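Replicative DNA helicase (Helicobacter pylori, PDB 3GXV) unwinds duplex DNA at the replication fork as an ATP-driven hexameric helicase, its N-terminal domain probably serving ring assembly and interaction with primase. Local coordinates at residues B[30-35]-B[47-52]; B[19-22]-B[27-30]; B[66-71]-B[77-82]; B[5-10]-B[39-44]. All coordinates share one frame; numbering follows the deposited sequence.

Interaction 1: residues B[30-35]-B[47-52]; sequences EVHSVL and LFFEIA
Val31 opens the first segment's grip on Phe49, a phenylalanine that helix 43-57 pushes into the hydrophobic core of the all-helical DnaB N-terminal domain. The segment 30-35 is the last turn of the short helix 27-32 and the bend that follows it. Val31 meets the far end of the phenyl ring with one methyl: CG1 lies 3.8 Å from CE1 of Phe49, and CZ is almost as near. That branch stands anti to the backbone N (chi1 177°), while CG2 is turned to the side of Ile21 on helix 3-23.

His32 comes next and touches with its root as well as its ring. Its CA lies in the plane of the Phe49 ring, 3.9 Å from CZ, at the ring's edge. The edge of Phe49 is turned toward the imidazole face in an offset edge-to-face pair, centroids 6.0 Å apart and planes at 82°. A hydrogen bond from His32 NE2 to Glu36 OE1 helps fix the rotation of the imidazole.

By Leu35 the chain has left the helix. Its side chain also packs on Val98 and Ile101 of helix 95-119, with CB at 4.4 Å from Phe49 CE2 adding a loose apolar touch. Phe49 reaches all three residues because its CG is anti to the backbone N (chi1 -167°), extending the ring away from its own helix, where Leu18 and Phe40 also pack against it. At the rim of the ring, near its plane, the carbonyl O of Leu35 sits 3.2 Å from Phe49 CE2.

Interaction 2: residues B[19-22]-B[27-30]; sequences SGIV and KIEE
Ile21 and Ile28 meet at the junction between two consecutive helices of the all-helical DnaB-type N-terminal domain, where the chain turns into the short helix 27-32, which runs across the end of helix 3-23. The two side chains cross at about a right angle. CG2 of Ile21 presses on the branch point of its partner, 3.8 Å from Ile28 CB, and CD1 of Ile21 continues along to Ile28 CG1 at 4.1 Å. With CG1 beside the backbone N (chi1 -69°), the CG2 branch of Ile21 falls anti to that N and reaches Ile28.

Next to this pair, the aliphatic part of Lys27 lies by the bare backbone of Gly20, whose carbonyl O is 4.2 Å from Lys27 CD. The backbones come close here, with the CA atoms of Ile21 and Lys27 only 5.5 Å apart. Lys27 sets out toward helix 3-23, but the ammonium end turns off to the second subunit, where NZ forms a salt bridge with Glu119, so the same side chain serves the junction and the dimer.

Further out, Ser19 OG is hydrogen-bonded to Ala88 O, tying helix 3-23 to the residue just after helix 79-87. Ile28 also packs against Ala52, Leu53 and His56, which sets the junction against helix 43-57.

Interaction 3: residues B[66-71]-B[77-82]; sequences FIRQKM and IKEEDL
Apolar contacts join Met71 and Leu82 across this hairpin of short helices. The two side chains reach toward each other tip to tip, the thioether methyl CE lying 3.4 Å from Leu82 CD2 and nearly as close to CD1, tighter than usual for carbons. The Met71 chain bends at chi3 (-114°), which carries CE to Leu82 while SD stays beside Ile77, 3.7 Å from its CB. Ile67 CG2 adds a looser touch on Leu82 CD2 at 4.3 Å.

One polar bond accompanies them, weak but fairly straight: Ile77 N donates to Met71 SD over 3.4 Å, with 157° at the hydrogen.

Charge enters through Arg68. Its guanidinium has Glu79 OE2 over one face, 3.8 Å from Arg68 NE, in a long ion pair that no N-H points along; guanidinium and carboxylate planes stand 88° apart. The arginine's stronger partner is Glu64, which forms a salt bridge to NH2 from the same helix. Leu82 CD1 approaches the guanidinium obliquely, closest to Arg68 NH1 (3.1 Å).

Ile67 also packs on Phe48, and Met71 on Ile51, while the ring of neighbouring Phe66 meets that of Tyr42 of the second subunit. The arrangement is a helix-loop-helix hairpin packed against helix 43-57 in the DnaB-type N-terminal domain.

Interaction 4: residues B[5-10]-B[39-44]; sequences KHLQQL and DFYYPP
Leu10 and Tyr41 mark the nearest backbone approach, with 7.2 Å between their CA atoms. Residues 5-10 are regular helix near the start of helix 3-23, carrying the usual bonds from Gln9 N to Lys5 O and from Leu10 N to His6 O. Residues 39-44 are mostly irregular: the chain runs through Phe40 and Tyr41 to Tyr42, the N-cap position of helix 43-57. Glu14, one turn beyond the first segment, holds this connection in place by accepting hydrogen bonds from the backbone N atoms of both Tyr41 and Tyr42.

Tyr41 carries the contact from its side. With CG anti to the backbone N (chi1 164°), the phenol extends toward the helix and crosses the Leu7 side chain at about a right angle. Leu7 CD2 sits 3.4 Å from the phenol OH and 3.5 Å from CZ of Tyr41. The hydroxyl thus lies among the leucine's carbons, with Leu7 CB at 3.6 Å from Tyr41 OH. This joins the long first helix of the all-helical DnaB N-terminal domain to the connection leading into helix 43-57, while the tyrosine also packs on Arg108 of helix 95-119.

Nearer the base of the ring, Leu10 CB touches Tyr41 CD2 at 4.0 Å, and Leu10 also packs on Ala104 of helix 95-119. The backbone takes part too: Leu7 O approaches the ring obliquely, 3.5 Å from Tyr41 CE2.

Interaction 1 is the hub of the four. Its centre lies 8 Å from that of interaction 2, and Ile21 CD1 packs 3.8 Å from Phe49 CE1 between them. Toward interaction 3, Phe48 CE1 meets Ile67 CG2 at 3.4 Å; toward interaction 4, the rings of Phe49 and Phe40 pack together. Interactions 3 and 4 are joined by a probable hydrogen bond of 2.6 Å between Asp81 OD1 and Tyr42 OH. Interactions 2 and 4 lie on opposite sides of the chain's centre, 18 Å apart between centres, yet share helix 3-23. Interactions 2 and 3 also reach the second subunit, through Lys27 and through Phe66.

Interaction 1: residues B[30-35]-B[47-52]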
# COMPACT_ATOMS: atom_id res chain seq x y z
N GLU B 30 2.92 -12.32 -7.69
CA GLU B 30 3.17 -12.86 -9.01
C GLU B 30 4.60 -12.54 -9.45
O GLU B 30 5.35 -13.43 -9.87
CB GLU B 30 2.16 -12.28 -9.99
CG GLU B 30 0.69 -12.61 -9.65
CD GLU B 30 0.00 -11.55 -8.80
OE1 GLU B 30 -0.22 -10.43 -9.31
OE2 GLU B 30 -0.32 -11.83 -7.63
N VAL B 31 4.99 -11.27 -9.33
CA VAL B 31 6.32 -10.82 -9.70
C VAL B 31 7.41 -11.57 -8.93
O VAL B 31 8.43 -11.93 -9.51
CB VAL B 31 6.47 -9.31 -9.43
CG1 VAL B 31 7.90 -8.85 -9.75
CG2 VAL B 31 5.46 -8.55 -10.28
N HIS B 32 7.18 -11.80 -7.64
CA HIS B 32 8.14 -12.49 -6.77
C HIS B 32 8.24 -13.98 -7.11
O HIS B 32 9.21 -14.64 -6.73
CB HIS B 32 7.72 -12.33 -5.30
CG HIS B 32 8.75 -12.79 -4.31
ND1 HIS B 32 8.45 -13.01 -2.98
CD2 HIS B 32 10.07 -13.04 -4.45
CE1 HIS B 32 9.55 -13.38 -2.35
NE2 HIS B 32 10.55 -13.40 -3.21
N SER B 33 7.25 -14.50 -7.81
CA SER B 33 7.25 -15.91 -8.19
C SER B 33 8.23 -16.13 -9.33
O SER B 33 8.40 -17.26 -9.80
CB SER B 33 5.85 -16.34 -8.62
OG SER B 33 5.81 -17.73 -8.86
N VAL B 34 8.86 -15.04 -9.77
CA VAL B 34 9.82 -15.09 -10.86
C VAL B 34 11.04 -14.20 -10.59
O VAL B 34 12.08 -14.36 -11.21
CB VAL B 34 9.15 -14.65 -12.21
CG1 VAL B 34 10.21 -14.34 -13.28
CG2 VAL B 34 8.23 -15.78 -12.71
N LEU B 35 10.92 -13.28 -9.63
CA LEU B 35 12.01 -12.36 -9.34
C LEU B 35 12.42 -12.19 -7.88
O LEU B 35 11.59 -12.09 -6.99
CB LEU B 35 11.67 -10.98 -9.89
CG LEU B 35 11.55 -10.79 -11.41
CD1 LEU B 35 10.94 -9.44 -11.71
CD2 LEU B 35 12.91 -10.92 -12.06
N LEU B 47 16.76 -3.11 -4.20
CA LEU B 47 16.61 -2.71 -2.81
C LEU B 47 15.15 -2.34 -2.55
O LEU B 47 14.58 -2.68 -1.50
CB LEU B 47 17.53 -1.52 -2.50
CG LEU B 47 17.56 -0.93 -1.07
CD1 LEU B 47 17.45 -2.05 -0.04
CD2 LEU B 47 18.86 -0.14 -0.87
N PHE B 48 14.55 -1.65 -3.52
CA PHE B 48 13.14 -1.25 -3.44
C PHE B 48 12.28 -2.51 -3.39
O PHE B 48 11.44 -2.65 -2.51
CB PHE B 48 12.75 -0.43 -4.67
CG PHE B 48 11.36 0.15 -4.60
CD1 PHE B 48 11.16 1.41 -4.04
CD2 PHE B 48 10.26 -0.54 -5.10
CE1 PHE B 48 9.88 1.97 -3.99
CE2 PHE B 48 8.98 0.01 -5.05
CZ PHE B 48 8.79 1.27 -4.50
N PHE B 49 12.50 -3.43 -4.33
CA PHE B 49 11.74 -4.68 -4.36
C PHE B 49 11.83 -5.39 -3.00
O PHE B 49 10.87 -6.01 -2.54
CB PHE B 49 12.29 -5.61 -5.46
CG PHE B 49 11.39 -6.78 -5.78
CD1 PHE B 49 10.06 -6.56 -6.16
CD2 PHE B 49 11.85 -8.09 -5.65
CE1 PHE B 49 9.22 -7.63 -6.41
CE2 PHE B 49 11.00 -9.17 -5.90
CZ PHE B 49 9.69 -8.94 -6.27
N GLU B 50 12.99 -5.27 -2.38
CA GLU B 50 13.27 -5.89 -1.09
C GLU B 50 12.38 -5.31 0.00
O GLU B 50 11.71 -6.04 0.72
CB GLU B 50 14.74 -5.65 -0.76
CG GLU B 50 15.39 -6.59 0.24
CD GLU B 50 16.83 -6.17 0.51
OE1 GLU B 50 17.03 -5.20 1.27
OE2 GLU B 50 17.75 -6.77 -0.09
N ILE B 51 12.40 -3.98 0.13
CA ILE B 51 11.59 -3.31 1.14
C ILE B 51 10.11 -3.60 0.90
O ILE B 51 9.33 -3.72 1.85
CB ILE B 51 11.83 -1.79 1.14
CG1 ILE B 51 13.28 -1.48 1.54
CG2 ILE B 51 10.87 -1.12 2.11
CD1 ILE B 51 13.74 -0.06 1.19
N ALA B 52 9.73 -3.71 -0.37
CA ALA B 52 8.34 -3.98 -0.72
C ALA B 52 7.96 -5.38 -0.26
O ALA B 52 6.91 -5.57 0.35
CB ALA B 52 8.13 -3.83 -2.23

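Interaction 2: residues B[19-22]-B[27-30]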
# COMPACT_ATOMS: atom_id res chain seq x y z
N SER B 19 6.63 0.29 -10.26
CA SER B 19 5.59 1.30 -10.22
C SER B 19 4.25 0.59 -10.31
O SER B 19 3.28 1.01 -9.70
CB SER B 19 5.72 2.28 -11.39
OG SER B 19 4.54 3.05 -11.52
N GLY B 20 4.21 -0.50 -11.08
CA GLY B 20 2.98 -1.27 -11.23
C GLY B 20 2.58 -1.94 -9.92
O GLY B 20 1.40 -2.03 -9.59
N ILE B 21 3.57 -2.43 -9.19
CA ILE B 21 3.35 -3.09 -7.90
C ILE B 21 2.79 -2.10 -6.88
O ILE B 21 2.01 -2.47 -5.99
CB ILE B 21 4.67 -3.68 -7.35
CG1 ILE B 21 5.11 -4.85 -8.22
CG2 ILE B 21 4.51 -4.09 -5.88
CD1 ILE B 21 6.37 -5.53 -7.74
N VAL B 22 3.19 -0.84 -7.01
CA VAL B 22 2.74 0.22 -6.12
C VAL B 22 1.27 0.55 -6.37
O VAL B 22 0.56 1.01 -5.48
CB VAL B 22 3.59 1.50 -6.29
CG1 VAL B 22 2.99 2.66 -5.52
CG2 VAL B 22 5.02 1.23 -5.81
N LYS B 27 0.10 -7.54 -6.94
CA LYS B 27 0.92 -8.02 -8.05
C LYS B 27 2.31 -8.43 -7.61
O LYS B 27 3.07 -9.02 -8.40
CB LYS B 27 1.04 -6.96 -9.14
CG LYS B 27 -0.14 -6.88 -10.12
CD LYS B 27 0.06 -5.73 -11.10
CE LYS B 27 -1.04 -5.65 -12.15
NZ LYS B 27 -0.89 -6.69 -13.20
N ILE B 28 2.65 -8.13 -6.36
CA ILE B 28 3.98 -8.44 -5.86
C ILE B 28 4.19 -9.94 -5.67
O ILE B 28 5.32 -10.42 -5.71
CB ILE B 28 4.27 -7.68 -4.52
CG1 ILE B 28 5.77 -7.67 -4.25
CG2 ILE B 28 3.54 -8.35 -3.36
CD1 ILE B 28 6.17 -6.83 -3.04
N GLU B 29 3.10 -10.66 -5.48
CA GLU B 29 3.17 -12.11 -5.30
C GLU B 29 3.56 -12.78 -6.61
O GLU B 29 4.42 -13.66 -6.66
CB GLU B 29 1.82 -12.63 -4.81
CG GLU B 29 1.32 -11.88 -3.59
CD GLU B 29 -0.17 -12.03 -3.35
OE1 GLU B 29 -0.70 -11.33 -2.46
OE2 GLU B 29 -0.81 -12.84 -4.06
N GLU B 30 2.92 -12.32 -7.69
CA GLU B 30 3.17 -12.86 -9.01
C GLU B 30 4.60 -12.54 -9.45
O GLU B 30 5.35 -13.43 -9.87
CB GLU B 30 2.16 -12.28 -9.99
CG GLU B 30 0.69 -12.61 -9.65
CD GLU B 30 0.00 -11.55 -8.80
OE1 GLU B 30 -0.22 -10.43 -9.31
OE2 GLU B 30 -0.32 -11.83 -7.63

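Interaction 3: residues B[66-71]-B[77-82]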
# COMPACT_ATOMS: atom_id res chain seq x y z
N PHE B 66 5.34 4.56 3.31
CA PHE B 66 5.99 3.42 3.94
C PHE B 66 7.30 2.95 3.32
O PHE B 66 8.14 2.37 4.02
CB PHE B 66 5.00 2.29 4.04
CG PHE B 66 3.83 2.61 4.92
CD1 PHE B 66 4.00 2.75 6.30
CD2 PHE B 66 2.57 2.84 4.38
CE1 PHE B 66 2.95 3.10 7.11
CE2 PHE B 66 1.51 3.19 5.19
CZ PHE B 66 1.69 3.32 6.56
N ILE B 67 7.50 3.19 2.03
CA ILE B 67 8.73 2.75 1.40
C ILE B 67 9.86 3.55 2.01
O ILE B 67 10.93 3.03 2.28
CB ILE B 67 8.72 2.98 -0.13
CG1 ILE B 67 7.77 2.00 -0.80
CG2 ILE B 67 10.12 2.82 -0.69
CD1 ILE B 67 8.16 0.55 -0.62
N ARG B 68 9.60 4.83 2.25
CA ARG B 68 10.61 5.70 2.82
C ARG B 68 10.75 5.48 4.32
O ARG B 68 11.81 5.73 4.89
CB ARG B 68 10.26 7.16 2.55
CG ARG B 68 10.12 7.50 1.08
CD ARG B 68 10.50 8.96 0.87
NE ARG B 68 9.62 9.67 -0.04
CZ ARG B 68 9.34 9.28 -1.28
NH1 ARG B 68 9.87 8.17 -1.77
NH2 ARG B 68 8.54 10.01 -2.04
N GLN B 69 9.68 5.02 4.96
CA GLN B 69 9.74 4.75 6.39
C GLN B 69 10.49 3.45 6.65
O GLN B 69 11.24 3.34 7.60
CB GLN B 69 8.33 4.65 6.99
CG GLN B 69 7.67 5.98 7.33
CD GLN B 69 6.43 5.81 8.20
OE1 GLN B 69 6.49 5.17 9.25
NE2 GLN B 69 5.32 6.38 7.77
N LYS B 70 10.29 2.47 5.77
CA LYS B 70 10.93 1.16 5.93
C LYS B 70 12.33 1.04 5.31
O LYS B 70 12.89 -0.06 5.23
CB LYS B 70 10.03 0.06 5.36
CG LYS B 70 10.23 -1.29 6.01
CD LYS B 70 9.75 -1.27 7.47
CE LYS B 70 10.18 -2.52 8.20
NZ LYS B 70 11.67 -2.63 8.21
N MET B 71 12.90 2.16 4.87
CA MET B 71 14.24 2.15 4.29
C MET B 71 15.29 2.00 5.40
O MET B 71 15.33 2.79 6.34
CB MET B 71 14.48 3.44 3.50
CG MET B 71 14.44 3.24 1.99
SD MET B 71 14.94 4.73 1.10
CE MET B 71 13.42 5.14 0.29
N ILE B 77 18.01 4.83 -0.37
CA ILE B 77 17.74 4.95 -1.80
C ILE B 77 17.63 6.42 -2.20
O ILE B 77 16.65 7.09 -1.86
CB ILE B 77 16.43 4.24 -2.20
CG1 ILE B 77 16.54 2.74 -1.93
CG2 ILE B 77 16.13 4.47 -3.67
CD1 ILE B 77 15.31 1.94 -2.32
N LYS B 78 18.63 6.92 -2.91
CA LYS B 78 18.66 8.32 -3.34
C LYS B 78 17.33 8.78 -3.93
O LYS B 78 16.77 8.13 -4.82
CB LYS B 78 19.77 8.54 -4.36
CG LYS B 78 21.16 8.32 -3.79
CD LYS B 78 22.22 8.67 -4.81
CE LYS B 78 23.62 8.49 -4.23
NZ LYS B 78 24.65 8.88 -5.22
N GLU B 79 16.84 9.91 -3.41
CA GLU B 79 15.57 10.48 -3.84
C GLU B 79 15.30 10.44 -5.33
O GLU B 79 14.16 10.22 -5.75
CB GLU B 79 15.45 11.92 -3.34
CG GLU B 79 14.84 12.06 -1.96
CD GLU B 79 13.41 11.54 -1.89
OE1 GLU B 79 12.57 12.03 -2.67
OE2 GLU B 79 13.14 10.66 -1.05
N GLU B 80 16.33 10.65 -6.14
CA GLU B 80 16.10 10.64 -7.58
C GLU B 80 15.67 9.26 -8.08
O GLU B 80 14.92 9.15 -9.04
CB GLU B 80 17.35 11.10 -8.33
CG GLU B 80 18.64 10.37 -7.98
CD GLU B 80 19.48 11.11 -6.95
OE1 GLU B 80 20.66 10.73 -6.77
OE2 GLU B 80 18.98 12.08 -6.33
N ASP B 81 16.15 8.22 -7.40
CA ASP B 81 15.82 6.84 -7.78
C ASP B 81 14.41 6.46 -7.37
O ASP B 81 13.80 5.57 -7.97
CB ASP B 81 16.83 5.86 -7.16
CG ASP B 81 18.18 5.89 -7.85
OD1 ASP B 81 18.20 5.82 -9.09
OD2 ASP B 81 19.21 5.97 -7.17
N LEU B 82 13.91 7.15 -6.35
CA LEU B 82 12.56 6.92 -5.84
C LEU B 82 11.57 7.57 -6.79
O LEU B 82 10.68 6.91 -7.32
CB LEU B 82 12.41 7.52 -4.43
CG LEU B 82 13.12 6.84 -3.25
CD1 LEU B 82 12.97 7.69 -2.00
CD2 LEU B 82 12.52 5.46 -3.01

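Interaction 4: residues B[5-10]-B[39-44]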
# COMPACT_ATOMS: atom_id res chain seq x y z
N LYS B 5 21.14 1.63 -25.41
CA LYS B 5 19.69 1.74 -25.43
C LYS B 5 19.06 0.59 -24.66
O LYS B 5 18.17 0.79 -23.84
CB LYS B 5 19.19 1.71 -26.87
CG LYS B 5 17.67 1.59 -27.00
CD LYS B 5 17.29 0.85 -28.26
CE LYS B 5 17.72 -0.61 -28.19
NZ LYS B 5 17.06 -1.35 -27.06
N HIS B 6 19.54 -0.62 -24.94
CA HIS B 6 19.05 -1.84 -24.30
C HIS B 6 19.15 -1.74 -22.79
O HIS B 6 18.16 -1.97 -22.08
CB HIS B 6 19.87 -3.04 -24.78
CG HIS B 6 19.52 -4.32 -24.10
ND1 HIS B 6 18.28 -4.91 -24.22
CD2 HIS B 6 20.24 -5.12 -23.27
CE1 HIS B 6 18.25 -6.02 -23.49
NE2 HIS B 6 19.43 -6.17 -22.91
N LEU B 7 20.34 -1.42 -22.31
CA LEU B 7 20.58 -1.29 -20.88
C LEU B 7 19.61 -0.29 -20.28
O LEU B 7 19.04 -0.55 -19.23
CB LEU B 7 22.02 -0.84 -20.63
CG LEU B 7 23.07 -1.93 -20.79
CD1 LEU B 7 24.47 -1.34 -20.63
CD2 LEU B 7 22.81 -3.02 -19.78
N GLN B 8 19.46 0.85 -20.94
CA GLN B 8 18.57 1.92 -20.49
C GLN B 8 17.14 1.40 -20.45
O GLN B 8 16.35 1.79 -19.59
CB GLN B 8 18.68 3.13 -21.44
CG GLN B 8 20.11 3.72 -21.54
CD GLN B 8 20.24 4.87 -22.52
OE1 GLN B 8 19.75 4.81 -23.65
NE2 GLN B 8 20.93 5.92 -22.11
N GLN B 9 16.83 0.51 -21.38
CA GLN B 9 15.52 -0.12 -21.53
C GLN B 9 15.25 -1.04 -20.33
O GLN B 9 14.14 -1.09 -19.81
CB GLN B 9 15.51 -0.90 -22.84
CG GLN B 9 14.26 -1.69 -23.17
CD GLN B 9 14.44 -2.50 -24.45
OE1 GLN B 9 14.74 -1.94 -25.51
NE2 GLN B 9 14.29 -3.81 -24.35
N LEU B 10 16.28 -1.77 -19.91
CA LEU B 10 16.18 -2.69 -18.79
C LEU B 10 15.90 -1.91 -17.50
O LEU B 10 15.06 -2.30 -16.68
CB LEU B 10 17.49 -3.46 -18.64
CG LEU B 10 17.48 -4.92 -19.09
CD1 LEU B 10 18.88 -5.52 -18.93
CD2 LEU B 10 16.45 -5.70 -18.26
N ASP B 39 17.83 -10.01 -8.69
CA ASP B 39 17.63 -10.14 -10.13
C ASP B 39 17.46 -8.82 -10.86
O ASP B 39 17.28 -8.81 -12.07
CB ASP B 39 16.42 -11.02 -10.45
CG ASP B 39 16.66 -12.47 -10.14
OD1 ASP B 39 17.74 -12.99 -10.50
OD2 ASP B 39 15.76 -13.09 -9.55
N PHE B 40 17.51 -7.71 -10.12
CA PHE B 40 17.36 -6.39 -10.74
C PHE B 40 18.72 -5.85 -11.16
O PHE B 40 19.69 -5.99 -10.44
CB PHE B 40 16.69 -5.41 -9.78
CG PHE B 40 15.21 -5.61 -9.65
CD1 PHE B 40 14.70 -6.64 -8.85
CD2 PHE B 40 14.33 -4.83 -10.38
CE1 PHE B 40 13.34 -6.87 -8.79
CE2 PHE B 40 12.95 -5.07 -10.32
CZ PHE B 40 12.46 -6.10 -9.52
N TYR B 41 18.75 -5.24 -12.34
CA TYR B 41 19.95 -4.68 -12.94
C TYR B 41 20.43 -3.43 -12.19
O TYR B 41 21.61 -3.33 -11.84
CB TYR B 41 19.64 -4.37 -14.41
CG TYR B 41 20.59 -3.46 -15.14
CD1 TYR B 41 21.96 -3.73 -15.20
CD2 TYR B 41 20.12 -2.33 -15.79
CE1 TYR B 41 22.83 -2.88 -15.90
CE2 TYR B 41 20.96 -1.50 -16.50
CZ TYR B 41 22.31 -1.77 -16.54
OH TYR B 41 23.12 -0.89 -17.21
N TYR B 42 19.53 -2.48 -11.97
CA TYR B 42 19.88 -1.28 -11.22
C TYR B 42 19.64 -1.66 -9.76
O TYR B 42 18.51 -1.86 -9.34
CB TYR B 42 18.95 -0.14 -11.62
CG TYR B 42 19.37 1.19 -11.05
CD1 TYR B 42 20.67 1.65 -11.22
CD2 TYR B 42 18.46 1.99 -10.36
CE1 TYR B 42 21.06 2.87 -10.71
CE2 TYR B 42 18.84 3.21 -9.84
CZ TYR B 42 20.14 3.65 -10.02
OH TYR B 42 20.54 4.88 -9.55
N PRO B 43 20.72 -1.77 -8.97
CA PRO B 43 20.64 -2.14 -7.55
C PRO B 43 19.57 -1.45 -6.70
O PRO B 43 18.92 -2.09 -5.89
CB PRO B 43 22.05 -1.87 -7.04
CG PRO B 43 22.89 -2.13 -8.25
CD PRO B 43 22.10 -1.43 -9.33
N PRO B 44 19.41 -0.13 -6.86
CA PRO B 44 18.39 0.56 -6.06
C PRO B 44 16.96 0.02 -6.29
O PRO B 44 16.09 0.16 -5.42
CB PRO B 44 18.55 2.01 -6.48
CG PRO B 44 20.04 2.10 -6.73
CD PRO B 44 20.29 0.84 -7.54